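Local coordinates for tRNA-5-methyluridine(54) 2-sulfurtransferase (Pyrococcus horikoshii, PDB 3VRH), which catalyses the ATP-dependent 2-thiolation of 5-methyluridine 54 in the T loop of tRNAs, a modification that stabilises tRNA at high temperature, at residues A[9-14]-A[204-209]; A[28-33]-A[197-202]; A[158-163]-A[192-197]; A[66-71]-A[99-104]. All coordinates share one frame; numbering follows the deposited sequence.

In the fold
From the N terminus, residues 9-14 of the zinc-binding N-terminal module wait until helix 201-211 for their partner, so contact 1 closes last and the other three nest inside it. Contact 2 starts on helix 23-40, ends at the lead-in and first residues of helix 201-211, and touches contact 1 through Tyr207 and Glu31; contacts 3 and 4 nest in turn inside contact 2. Contact 4 is the first to close, between helices 58-69 and 87-101. Contact 3, from helix 157-169 to the turn after strand 191-193, follows it in series and shares Tyr197 with contact 2. Contacts 1 and 2 tie the N-terminal part to the PP-loop region; contacts 3 and 4 lie within it.

Contact 1: residues A[9-14]-A[204-209]; sequences EAYIKI and VVAYAL
Tyr11 reaches across to helix 201-211 and makes the one hydrogen bond of this contact: its OH donates to the backbone O of Ala206 at 2.9 Å. The acceptor lies at the edge of the phenol ring, near the ring plane, and the hydroxyl meets it in the carbonyl plane on a lone pair, with a C=O...O angle of 128°. With CG anti to the backbone N, chi1 of 171° carries the ring out toward the helix.

The apolar part centres on the methyl of Ala206. Ile12 CD1, the far end of an extended side chain, sits 3.7 Å from Ala206 CB, while Tyr11 CE2 flanks the same CB at 4.1 Å. Leu209, one turn further along, brings its CB to 3.9 Å from Tyr11 OH.

Tyr11 and Ile12 form a classic beta bulge opposite Leu21 in the small hairpin of the zinc module, consistent with both turning toward the helix; the zinc ligand Cys22 lies close to Tyr11. Phe26 of helix 23-40 also packs on Ile12 and Ala206. Between these two segments the join is mainly apolar, with one phenol-to-carbonyl bond fixing where the ring ends.

Contact 2: residues A[28-33]-A[197-202]; sequences EYFERK and YEVTER
Phe30 lies with one ring face against Val199, whose CG1 stands 4.0 Å from the ring centroid and 28° off the normal, a CH-pi contact. The closest approach is off-centre, Phe30 CE2 to Val199 CG1 at 3.6 Å; CG1 sits over the face, while CG2 of the same valine packs near CZ. The two side chains cross at about a right angle. Val204 of helix 201-211 also packs on both of them.

Lys33, one turn or so later on helix 23-40, runs past Val199 in the opposite direction, its CD 4.0 Å from Val199 CG1. A bend at chi3 (-126°) turns the ammonium end away from a straight course. NZ donates to Tyr29 OH at 3.0 Å and, at 2.8 Å, to a water that in turn donates to the backbone O of Glu198 at 2.6 Å. Tyr29 OH is also hydrogen-bonded to Glu203. An alanine in place of Lys33 is likely to leave that bridging water without its donor and uncover the flank of Val199 along which the aliphatic chain lies.

Just beyond, Thr200 is the N-cap of helix 201-211, its OG1 bonded to Glu203 N, while Glu198 turns its carboxylate to Thr37. No hydrogen bond runs directly between the two segments: the lysine charge is met by Tyr29 OH and the water, so the polar link to Glu198 O depends on that water.

Contact 3: residues A[158-163]-A[192-197]; sequences DDEASF and KVKPLY
Glu160 OE2 lies at the edge of the Tyr197 ring, in its plane, while carboxylate and ring planes stand 70° apart. Here helix 157-169 of the PP-loop domain faces the type I beta turn Lys194 to Tyr197 that follows strand 191-193 of the central sheet, a turn closed by Tyr197 N to Lys194 O at 3.1 Å.

Tyr197 OH donates to Glu160 OE2 at 2.6 Å, approaching from above the carboxylate, 40° out of its plane. With CG anti to the backbone N, Glu160 CG lies 3.3 Å from Tyr197 OH, and the bend at chi2 (78°) turns the carboxylate onto the hydroxyl. Gly180 N gives OE2 a second hydrogen bond, so that one oxygen of this buried acid takes two donors. Val250 of helix 245-256 packs on both Glu160 and Tyr197.

Lys194 crosses Glu160 at about a right angle. Its chain, extended beyond CG, carries the ammonium toward the other carboxylate oxygen in a long salt bridge, which would probably favour the charged form of the acid. The same lysine packs on Thr153 and His155, residues of the bicine pocket, to which Asp159 of the helix also belongs. Between the charged groups, Lys194 NZ stands 3.8 Å from Glu160 OE1.

Contact 4: residues A[66-71]-A[99-104]; sequences VLKKLG and KLIGAP
Lys68 lays the root of its side chain against Ile101, with CB 3.8 Å from Ile101 CG2 and CG at the same distance from that methyl. Further out the chain passes over the backbone at the end of helix 87-101: Lys68 CG lies 3.7 Å from Ile101 O, and CE comes to 3.5 Å from Gly102 O. No hydrogen bond crosses the contact, which is mostly packing, with Lys68 NZ only loosely near Gly102 O, 3.6 Å away. A bend at chi2 (75°) turns the rest of the chain along these carbonyls. Shortening Lys68 to an alanine would probably bare the carbonyls of Ile101 and Gly102 on this side and leave Ile101 CG2 with less to pack on.

Both helices finish in Schellman motifs, with positive phi at Gly71 and Gly102. In the second, Gly102 N bonds back to Lys99 O and Ala103 N to Cys98 O, which sets the course of the backbone that carries the Ile101 and Gly102 carbonyls.

On the sheet side, Ile74 of strand 73-80 packs on Lys68 and Ala103, and Pro104 joins the strand by a backbone hydrogen bond to Cys76. Ile101 also rests on Ala64 and Tyr65 of helix 58-69.

Contact 1: residues A[9-14]-A[204-209]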
loop_
_atom_site.group_PDB
_atom_site.type_symbol
_atom_site.label_atom_id
_atom_site.label_comp_id
_atom_site.label_asym_id
_atom_site.label_seq_id
_atom_site.Cartn_x
_atom_site.Cartn_y
_atom_site.Cartn_z
ATOM N N GLU A 9 16.326 -8.061 35.490
ATOM C CA GLU A 9 14.944 -7.793 35.100
ATOM C C GLU A 9 14.845 -7.428 33.613
ATOM O O GLU A 9 15.701 -6.722 33.068
ATOM C CB GLU A 9 14.346 -6.683 35.966
ATOM C CG GLU A 9 12.817 -6.611 35.885
ATOM C CD GLU A 9 12.203 -5.670 36.919
ATOM O OE1 GLU A 9 12.921 -4.770 37.413
ATOM O OE2 GLU A 9 11.003 -5.837 37.243
ATOM N N ALA A 10 13.804 -7.925 32.960
ATOM C CA ALA A 10 13.603 -7.662 31.540
ATOM C C ALA A 10 13.421 -6.171 31.311
ATOM O O ALA A 10 12.723 -5.502 32.063
ATOM C CB ALA A 10 12.399 -8.433 31.032
ATOM N N TYR A 11 14.063 -5.637 30.284
ATOM C CA TYR A 11 13.904 -4.226 29.965
ATOM C C TYR A 11 12.936 -4.068 28.811
ATOM O O TYR A 11 12.223 -3.071 28.710
ATOM C CB TYR A 11 15.250 -3.627 29.591
ATOM C CG TYR A 11 15.209 -2.223 29.021
ATOM C CD1 TYR A 11 14.799 -1.151 29.801
ATOM C CD2 TYR A 11 15.629 -1.965 27.715
ATOM C CE1 TYR A 11 14.784 0.132 29.297
ATOM C CE2 TYR A 11 15.629 -0.679 27.203
ATOM C CZ TYR A 11 15.202 0.370 28.001
ATOM O OH TYR A 11 15.183 1.672 27.521
ATOM N N ILE A 12 12.913 -5.058 27.933
ATOM C CA ILE A 12 12.063 -4.995 26.764
ATOM C C ILE A 12 11.808 -6.403 26.217
ATOM O O ILE A 12 12.625 -7.305 26.425
ATOM C CB ILE A 12 12.715 -4.099 25.697
ATOM C CG1 ILE A 12 11.781 -3.891 24.497
ATOM C CG2 ILE A 12 14.067 -4.665 25.284
ATOM C CD1 ILE A 12 12.320 -2.906 23.480
ATOM N N LYS A 13 10.666 -6.597 25.557
ATOM C CA LYS A 13 10.393 -7.842 24.834
ATOM C C LYS A 13 10.692 -7.687 23.347
ATOM O O LYS A 13 10.173 -6.796 22.694
ATOM C CB LYS A 13 8.952 -8.308 25.040
ATOM C CG LYS A 13 8.621 -9.608 24.298
ATOM C CD LYS A 13 7.249 -10.150 24.704
ATOM C CE LYS A 13 6.986 -11.539 24.126
ATOM N NZ LYS A 13 6.556 -11.514 22.690
ATOM N N ILE A 14 11.570 -8.536 22.831
ATOM C CA ILE A 14 11.906 -8.537 21.417
ATOM C C ILE A 14 11.071 -9.631 20.768
ATOM O O ILE A 14 11.000 -10.746 21.294
ATOM C CB ILE A 14 13.409 -8.836 21.196
ATOM C CG1 ILE A 14 14.276 -7.813 21.939
ATOM C CG2 ILE A 14 13.747 -8.873 19.700
ATOM C CD1 ILE A 14 13.970 -6.382 21.562
ATOM N N VAL A 204 14.463 1.724 18.520
ATOM C CA VAL A 204 15.226 2.965 18.542
ATOM C C VAL A 204 14.906 3.782 19.788
ATOM O O VAL A 204 15.822 4.193 20.522
ATOM C CB VAL A 204 15.012 3.805 17.277
ATOM C CG1 VAL A 204 15.701 5.152 17.408
ATOM C CG2 VAL A 204 15.520 3.051 16.044
ATOM N N VAL A 205 13.617 4.007 20.040
ATOM C CA VAL A 205 13.210 4.666 21.279
ATOM C C VAL A 205 13.834 3.987 22.500
ATOM O O VAL A 205 14.454 4.652 23.342
ATOM C CB VAL A 205 11.673 4.721 21.448
ATOM C CG1 VAL A 205 11.308 5.167 22.878
ATOM C CG2 VAL A 205 11.063 5.668 20.423
ATOM N N ALA A 206 13.707 2.669 22.584
ATOM C CA ALA A 206 14.259 1.955 23.729
ATOM C C ALA A 206 15.790 2.093 23.848
ATOM O O ALA A 206 16.347 2.151 24.949
ATOM C CB ALA A 206 13.832 0.488 23.700
ATOM N N TYR A 207 16.471 2.159 22.714
ATOM C CA TYR A 207 17.916 2.249 22.752
ATOM C C TYR A 207 18.382 3.614 23.244
ATOM O O TYR A 207 19.234 3.694 24.122
ATOM C CB TYR A 207 18.523 1.933 21.390
ATOM C CG TYR A 207 20.027 1.831 21.441
ATOM C CD1 TYR A 207 20.825 2.940 21.203
ATOM C CD2 TYR A 207 20.646 0.630 21.754
ATOM C CE1 TYR A 207 22.217 2.855 21.261
ATOM C CE2 TYR A 207 22.028 0.529 21.813
ATOM C CZ TYR A 207 22.812 1.644 21.562
ATOM O OH TYR A 207 24.188 1.556 21.617
ATOM N N ALA A 208 17.830 4.681 22.672
ATOM C CA ALA A 208 18.137 6.041 23.104
ATOM C C ALA A 208 17.978 6.219 24.607
ATOM O O ALA A 208 18.808 6.823 25.265
ATOM C CB ALA A 208 17.253 7.034 22.390
ATOM N N LEU A 209 16.889 5.703 25.142
ATOM C CA LEU A 209 16.599 5.872 26.552
ATOM C C LEU A 209 17.590 5.062 27.367
ATOM O O LEU A 209 18.018 5.496 28.431
ATOM C CB LEU A 209 15.151 5.466 26.846
ATOM C CG LEU A 209 14.209 6.255 25.912
ATOM C CD1 LEU A 209 12.713 5.984 26.157
ATOM C CD2 LEU A 209 14.535 7.769 25.951
#

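Contact 2: residues A[28-33]-A[197-202]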
loop_
_atom_site.group_PDB
_atom_site.type_symbol
_atom_site.label_atom_id
_atom_site.label_comp_id
_atom_site.label_asym_id
_atom_site.label_seq_id
_atom_site.Cartn_x
_atom_site.Cartn_y
_atom_site.Cartn_z
ATOM N N GLU A 28 23.252 -4.608 23.395
ATOM C CA GLU A 28 24.059 -5.549 22.626
ATOM C C GLU A 28 23.306 -6.106 21.421
ATOM O O GLU A 28 23.830 -6.121 20.302
ATOM C CB GLU A 28 24.537 -6.684 23.539
ATOM C CG GLU A 28 25.294 -7.780 22.813
ATOM C CD GLU A 28 25.975 -8.778 23.759
ATOM O OE1 GLU A 28 25.655 -8.800 24.971
ATOM O OE2 GLU A 28 26.840 -9.545 23.279
ATOM N N TYR A 29 22.072 -6.555 21.641
ATOM C CA TYR A 29 21.238 -7.013 20.529
ATOM C C TYR A 29 21.097 -5.918 19.463
ATOM O O TYR A 29 21.224 -6.175 18.256
ATOM C CB TYR A 29 19.870 -7.473 21.047
ATOM C CG TYR A 29 18.731 -7.377 20.054
ATOM C CD1 TYR A 29 17.986 -6.206 19.945
ATOM C CD2 TYR A 29 18.385 -8.457 19.242
ATOM C CE1 TYR A 29 16.948 -6.098 19.044
ATOM C CE2 TYR A 29 17.334 -8.368 18.332
ATOM C CZ TYR A 29 16.615 -7.180 18.242
ATOM O OH TYR A 29 15.571 -7.039 17.353
ATOM N N PHE A 30 20.874 -4.687 19.904
ATOM C CA PHE A 30 20.603 -3.603 18.958
ATOM C C PHE A 30 21.853 -3.305 18.139
ATOM O O PHE A 30 21.799 -3.159 16.910
ATOM C CB PHE A 30 20.140 -2.360 19.716
ATOM C CG PHE A 30 19.656 -1.234 18.837
ATOM C CD1 PHE A 30 20.537 -0.284 18.357
ATOM C CD2 PHE A 30 18.294 -1.081 18.554
ATOM C CE1 PHE A 30 20.093 0.771 17.577
ATOM C CE2 PHE A 30 17.853 -0.024 17.767
ATOM C CZ PHE A 30 18.763 0.901 17.285
ATOM N N GLU A 31 22.977 -3.234 18.832
ATOM C CA GLU A 31 24.253 -2.949 18.196
ATOM C C GLU A 31 24.656 -4.061 17.223
ATOM O O GLU A 31 25.157 -3.797 16.122
ATOM C CB GLU A 31 25.328 -2.728 19.276
ATOM C CG GLU A 31 25.140 -1.436 20.086
ATOM C CD GLU A 31 25.637 -1.553 21.535
ATOM O OE1 GLU A 31 25.217 -0.738 22.387
ATOM O OE2 GLU A 31 26.432 -2.468 21.825
ATOM N N ARG A 32 24.424 -5.308 17.624
ATOM C CA ARG A 32 24.677 -6.440 16.729
ATOM C C ARG A 32 23.800 -6.398 15.483
ATOM O O ARG A 32 24.288 -6.591 14.371
ATOM C CB ARG A 32 24.441 -7.760 17.451
ATOM C CG ARG A 32 25.481 -8.084 18.484
ATOM C CD ARG A 32 25.068 -9.298 19.307
ATOM N NE ARG A 32 26.110 -9.689 20.252
ATOM C CZ ARG A 32 27.146 -10.457 19.938
ATOM N NH1 ARG A 32 27.279 -10.925 18.700
ATOM N NH2 ARG A 32 28.049 -10.761 20.862
ATOM N N LYS A 33 22.505 -6.158 15.670
ATOM C CA LYS A 33 21.592 -6.064 14.528
ATOM C C LYS A 33 22.052 -4.995 13.530
ATOM O O LYS A 33 22.068 -5.217 12.322
ATOM C CB LYS A 33 20.175 -5.765 14.996
ATOM C CG LYS A 33 19.127 -5.869 13.890
ATOM C CD LYS A 33 17.752 -6.192 14.479
ATOM C CE LYS A 33 17.119 -7.431 13.826
ATOM N NZ LYS A 33 15.793 -7.833 14.448
ATOM N N TYR A 197 18.217 0.357 9.129
ATOM C CA TYR A 197 17.217 -0.242 8.240
ATOM C C TYR A 197 16.371 -1.354 8.851
ATOM O O TYR A 197 15.199 -1.482 8.516
ATOM C CB TYR A 197 17.875 -0.765 6.955
ATOM C CG TYR A 197 16.929 -0.851 5.769
ATOM C CD1 TYR A 197 16.498 0.306 5.112
ATOM C CD2 TYR A 197 16.488 -2.087 5.288
ATOM C CE1 TYR A 197 15.627 0.239 4.026
ATOM C CE2 TYR A 197 15.632 -2.170 4.193
ATOM C CZ TYR A 197 15.199 -1.004 3.560
ATOM O OH TYR A 197 14.335 -1.087 2.462
ATOM N N GLU A 198 16.953 -2.155 9.739
ATOM C CA GLU A 198 16.265 -3.361 10.201
ATOM C C GLU A 198 15.817 -3.316 11.652
ATOM O O GLU A 198 15.234 -4.291 12.159
ATOM C CB GLU A 198 17.112 -4.618 9.950
ATOM C CG GLU A 198 17.501 -4.801 8.487
ATOM C CD GLU A 198 18.203 -6.122 8.238
ATOM O OE1 GLU A 198 19.445 -6.169 8.362
ATOM O OE2 GLU A 198 17.510 -7.113 7.926
ATOM N N VAL A 199 16.094 -2.203 12.327
ATOM C CA VAL A 199 15.587 -2.025 13.682
ATOM C C VAL A 199 14.266 -1.252 13.612
ATOM O O VAL A 199 14.048 -0.463 12.690
ATOM C CB VAL A 199 16.591 -1.307 14.614
ATOM C CG1 VAL A 199 17.799 -2.170 14.868
ATOM C CG2 VAL A 199 16.996 0.049 14.023
ATOM N N THR A 200 13.388 -1.486 14.580
ATOM C CA THR A 200 12.085 -0.844 14.584
ATOM C C THR A 200 12.171 0.496 15.310
ATOM O O THR A 200 13.132 0.762 16.033
ATOM C CB THR A 200 11.031 -1.719 15.284
ATOM O OG1 THR A 200 11.349 -1.809 16.678
ATOM C CG2 THR A 200 10.975 -3.136 14.665
ATOM N N GLU A 201 11.164 1.337 15.112
ATOM C CA GLU A 201 11.131 2.636 15.755
ATOM C C GLU A 201 11.052 2.468 17.267
ATOM O O GLU A 201 11.662 3.215 18.029
ATOM C CB GLU A 201 9.969 3.493 15.235
ATOM C CG GLU A 201 9.977 4.890 15.858
ATOM C CD GLU A 201 9.222 5.925 15.057
ATOM O OE1 GLU A 201 8.524 5.565 14.083
ATOM O OE2 GLU A 201 9.338 7.112 15.402
ATOM N N ARG A 202 10.308 1.458 17.684
ATOM C CA ARG A 202 10.181 1.106 19.088
ATOM C C ARG A 202 11.546 0.703 19.691
ATOM O O ARG A 202 11.885 1.089 20.816
ATOM C CB ARG A 202 9.177 -0.033 19.167
ATOM C CG ARG A 202 8.993 -0.673 20.486
ATOM C CD ARG A 202 8.298 -2.021 20.256
ATOM N NE ARG A 202 8.221 -2.745 21.507
ATOM C CZ ARG A 202 8.790 -3.924 21.737
ATOM N NH1 ARG A 202 9.459 -4.543 20.776
ATOM N NH2 ARG A 202 8.651 -4.494 22.931
HETATM O O HOH W 1 14.458 -5.329 14.362
#

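Contact 3: residues A[158-163]-A[192-197]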
loop_
_atom_site.group_PDB
_atom_site.type_symbol
_atom_site.label_atom_id
_atom_site.label_comp_id
_atom_site.label_asym_id
_atom_site.label_seq_id
_atom_site.Cartn_x
_atom_site.Cartn_y
_atom_site.Cartn_z
ATOM N N ASP A 158 10.355 1.212 10.408
ATOM C CA ASP A 158 9.066 1.909 10.380
ATOM C C ASP A 158 9.048 3.090 9.414
ATOM O O ASP A 158 8.045 3.332 8.739
ATOM C CB ASP A 158 8.633 2.345 11.784
ATOM C CG ASP A 158 8.428 1.165 12.725
ATOM O OD1 ASP A 158 9.386 0.744 13.395
ATOM O OD2 ASP A 158 7.300 0.648 12.801
ATOM N N ASP A 159 10.155 3.812 9.328
ATOM C CA ASP A 159 10.275 4.873 8.327
ATOM C C ASP A 159 10.177 4.342 6.907
ATOM O O ASP A 159 9.405 4.873 6.103
ATOM C CB ASP A 159 11.577 5.653 8.506
ATOM C CG ASP A 159 11.669 6.287 9.871
ATOM O OD1 ASP A 159 10.644 6.860 10.286
ATOM O OD2 ASP A 159 12.723 6.173 10.542
ATOM N N GLU A 160 10.966 3.313 6.588
ATOM C CA GLU A 160 10.925 2.722 5.251
ATOM C C GLU A 160 9.501 2.235 4.911
ATOM O O GLU A 160 8.997 2.497 3.826
ATOM C CB GLU A 160 11.923 1.568 5.119
ATOM C CG GLU A 160 11.981 0.920 3.701
ATOM C CD GLU A 160 12.784 1.746 2.679
ATOM O OE1 GLU A 160 12.918 2.974 2.873
ATOM O OE2 GLU A 160 13.296 1.161 1.689
ATOM N N ALA A 161 8.860 1.559 5.865
ATOM C CA ALA A 161 7.532 0.993 5.658
ATOM C C ALA A 161 6.491 2.083 5.360
ATOM O O ALA A 161 5.736 1.983 4.386
ATOM C CB ALA A 161 7.105 0.149 6.867
ATOM N N SER A 162 6.478 3.122 6.192
ATOM C CA SER A 162 5.558 4.245 6.031
ATOM C C SER A 162 5.819 5.065 4.761
ATOM O O SER A 162 4.881 5.485 4.089
ATOM C CB SER A 162 5.602 5.155 7.261
ATOM O OG SER A 162 6.831 5.829 7.324
ATOM N N PHE A 163 7.092 5.289 4.449
ATOM C CA PHE A 163 7.487 5.936 3.204
ATOM C C PHE A 163 7.002 5.099 2.034
ATOM O O PHE A 163 6.439 5.635 1.084
ATOM C CB PHE A 163 9.015 6.173 3.176
ATOM C CG PHE A 163 9.655 6.101 1.789
ATOM C CD1 PHE A 163 9.968 7.265 1.087
ATOM C CD2 PHE A 163 10.000 4.870 1.219
ATOM C CE1 PHE A 163 10.578 7.195 -0.180
ATOM C CE2 PHE A 163 10.585 4.792 -0.046
ATOM C CZ PHE A 163 10.877 5.955 -0.743
ATOM N N LYS A 192 24.825 7.306 0.263
ATOM C CA LYS A 192 23.926 7.438 1.414
ATOM C C LYS A 192 23.467 6.065 1.866
ATOM O O LYS A 192 23.000 5.270 1.045
ATOM C CB LYS A 192 22.694 8.304 1.081
ATOM C CG LYS A 192 22.993 9.784 0.989
ATOM C CD LYS A 192 21.772 10.650 0.663
ATOM C CE LYS A 192 20.997 11.088 1.907
ATOM N NZ LYS A 192 19.858 11.994 1.529
ATOM N N VAL A 193 23.594 5.799 3.164
ATOM C CA VAL A 193 23.227 4.513 3.744
ATOM C C VAL A 193 22.306 4.666 4.958
ATOM O O VAL A 193 22.252 5.729 5.580
ATOM C CB VAL A 193 24.473 3.690 4.141
ATOM C CG1 VAL A 193 25.307 3.364 2.926
ATOM C CG2 VAL A 193 25.313 4.450 5.183
ATOM N N LYS A 194 21.585 3.594 5.276
ATOM C CA LYS A 194 20.612 3.571 6.369
ATOM C C LYS A 194 20.934 2.375 7.266
ATOM O O LYS A 194 20.371 1.279 7.089
ATOM C CB LYS A 194 19.166 3.450 5.809
ATOM C CG LYS A 194 18.707 4.667 5.017
ATOM C CD LYS A 194 17.308 4.504 4.412
ATOM C CE LYS A 194 16.937 5.755 3.619
ATOM N NZ LYS A 194 15.528 5.729 3.115
ATOM N N PRO A 195 21.866 2.561 8.208
ATOM C CA PRO A 195 22.275 1.487 9.122
ATOM C C PRO A 195 21.168 0.989 10.060
ATOM O O PRO A 195 21.253 -0.124 10.575
ATOM C CB PRO A 195 23.401 2.137 9.948
ATOM C CG PRO A 195 23.867 3.319 9.119
ATOM C CD PRO A 195 22.667 3.791 8.382
ATOM N N LEU A 196 20.147 1.805 10.290
ATOM C CA LEU A 196 19.060 1.396 11.163
ATOM C C LEU A 196 17.921 0.751 10.365
ATOM O O LEU A 196 16.809 0.604 10.873
ATOM C CB LEU A 196 18.521 2.590 11.942
ATOM C CG LEU A 196 19.506 3.346 12.838
ATOM C CD1 LEU A 196 18.729 4.290 13.752
ATOM C CD2 LEU A 196 20.410 2.379 13.645
ATOM N N TYR A 197 18.217 0.357 9.129
ATOM C CA TYR A 197 17.217 -0.242 8.240
ATOM C C TYR A 197 16.371 -1.354 8.851
ATOM O O TYR A 197 15.199 -1.482 8.516
ATOM C CB TYR A 197 17.875 -0.765 6.955
ATOM C CG TYR A 197 16.929 -0.851 5.769
ATOM C CD1 TYR A 197 16.498 0.306 5.112
ATOM C CD2 TYR A 197 16.488 -2.087 5.288
ATOM C CE1 TYR A 197 15.627 0.239 4.026
ATOM C CE2 TYR A 197 15.632 -2.170 4.193
ATOM C CZ TYR A 197 15.199 -1.004 3.560
ATOM O OH TYR A 197 14.335 -1.087 2.462
#

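Contact 4: residues A[66-71]-A[99-104]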
loop_
_atom_site.group_PDB
_atom_site.type_symbol
_atom_site.label_atom_id
_atom_site.label_comp_id
_atom_site.label_asym_id
_atom_site.label_seq_id
_atom_site.Cartn_x
_atom_site.Cartn_y
_atom_site.Cartn_z
ATOM N N VAL A 66 25.630 4.635 17.637
ATOM C CA VAL A 66 25.982 3.241 17.409
ATOM C C VAL A 66 27.142 3.068 16.430
ATOM O O VAL A 66 28.016 2.235 16.660
ATOM C CB VAL A 66 24.764 2.380 16.957
ATOM C CG1 VAL A 66 25.188 0.948 16.661
ATOM C CG2 VAL A 66 23.696 2.366 18.038
ATOM N N LEU A 67 27.146 3.832 15.341
ATOM C CA LEU A 67 28.274 3.776 14.414
ATOM C C LEU A 67 29.579 4.050 15.164
ATOM O O LEU A 67 30.592 3.408 14.904
ATOM C CB LEU A 67 28.110 4.783 13.284
ATOM C CG LEU A 67 26.999 4.470 12.277
ATOM C CD1 LEU A 67 27.004 5.494 11.179
ATOM C CD2 LEU A 67 27.148 3.085 11.706
ATOM N N LYS A 68 29.523 4.978 16.120
ATOM C CA LYS A 68 30.681 5.338 16.943
ATOM C C LYS A 68 31.081 4.177 17.840
ATOM O O LYS A 68 32.251 3.792 17.890
ATOM C CB LYS A 68 30.360 6.562 17.815
ATOM C CG LYS A 68 31.554 7.136 18.570
ATOM C CD LYS A 68 32.472 7.903 17.633
ATOM C CE LYS A 68 33.667 8.462 18.402
ATOM N NZ LYS A 68 34.688 8.984 17.469
ATOM N N LYS A 69 30.106 3.629 18.558
ATOM C CA LYS A 69 30.358 2.506 19.457
ATOM C C LYS A 69 30.886 1.283 18.690
ATOM O O LYS A 69 31.737 0.540 19.182
ATOM C CB LYS A 69 29.102 2.166 20.245
ATOM C CG LYS A 69 29.315 1.104 21.310
ATOM C CD LYS A 69 28.120 1.021 22.247
ATOM C CE LYS A 69 28.341 -0.043 23.317
ATOM N NZ LYS A 69 27.184 -0.246 24.230
ATOM N N LEU A 70 30.403 1.102 17.464
ATOM C CA LEU A 70 30.861 0.002 16.620
ATOM C C LEU A 70 32.283 0.209 16.117
ATOM O O LEU A 70 32.903 -0.727 15.629
ATOM C CB LEU A 70 29.918 -0.227 15.436
ATOM C CG LEU A 70 28.579 -0.854 15.817
ATOM C CD1 LEU A 70 27.734 -1.189 14.575
ATOM C CD2 LEU A 70 28.818 -2.098 16.659
ATOM N N GLY A 71 32.793 1.429 16.227
ATOM C CA GLY A 71 34.161 1.693 15.832
ATOM C C GLY A 71 34.342 2.371 14.489
ATOM O O GLY A 71 35.433 2.346 13.934
ATOM N N LYS A 99 28.328 15.559 22.058
ATOM C CA LYS A 99 29.232 15.582 23.213
ATOM C C LYS A 99 29.207 14.209 23.886
ATOM O O LYS A 99 30.246 13.620 24.177
ATOM C CB LYS A 99 28.791 16.658 24.216
ATOM C CG LYS A 99 29.779 17.789 24.432
ATOM C CD LYS A 99 29.623 18.905 23.401
ATOM C CE LYS A 99 30.723 19.969 23.554
ATOM N NZ LYS A 99 32.076 19.439 23.190
ATOM N N LEU A 100 28.000 13.701 24.127
ATOM C CA LEU A 100 27.832 12.374 24.715
ATOM C C LEU A 100 28.451 11.303 23.814
ATOM O O LEU A 100 29.135 10.404 24.285
ATOM C CB LEU A 100 26.350 12.072 24.925
ATOM C CG LEU A 100 26.069 10.747 25.635
ATOM C CD1 LEU A 100 26.604 10.818 27.058
ATOM C CD2 LEU A 100 24.574 10.408 25.628
ATOM N N ILE A 101 28.217 11.413 22.513
ATOM C CA ILE A 101 28.698 10.407 21.568
ATOM C C ILE A 101 30.199 10.523 21.425
ATOM O O ILE A 101 30.898 9.521 21.284
ATOM C CB ILE A 101 28.075 10.585 20.180
ATOM C CG1 ILE A 101 26.593 10.213 20.209
ATOM C CG2 ILE A 101 28.800 9.729 19.143
ATOM C CD1 ILE A 101 25.832 10.773 19.044
ATOM N N GLY A 102 30.690 11.755 21.463
ATOM C CA GLY A 102 32.115 11.994 21.292
ATOM C C GLY A 102 32.477 12.169 19.827
ATOM O O GLY A 102 33.560 11.798 19.393
ATOM N N ALA A 103 31.554 12.729 19.054
ATOM C CA ALA A 103 31.808 12.958 17.646
ATOM C C ALA A 103 31.941 14.448 17.394
ATOM O O ALA A 103 31.216 15.243 17.989
ATOM C CB ALA A 103 30.665 12.371 16.798
ATOM N N PRO A 104 32.871 14.835 16.516
ATOM C CA PRO A 104 32.939 16.239 16.083
ATOM C C PRO A 104 31.603 16.648 15.448
ATOM O O PRO A 104 31.024 15.872 14.675
ATOM C CB PRO A 104 34.021 16.234 14.993
ATOM C CG PRO A 104 34.755 14.931 15.158
ATOM C CD PRO A 104 33.773 13.959 15.755
#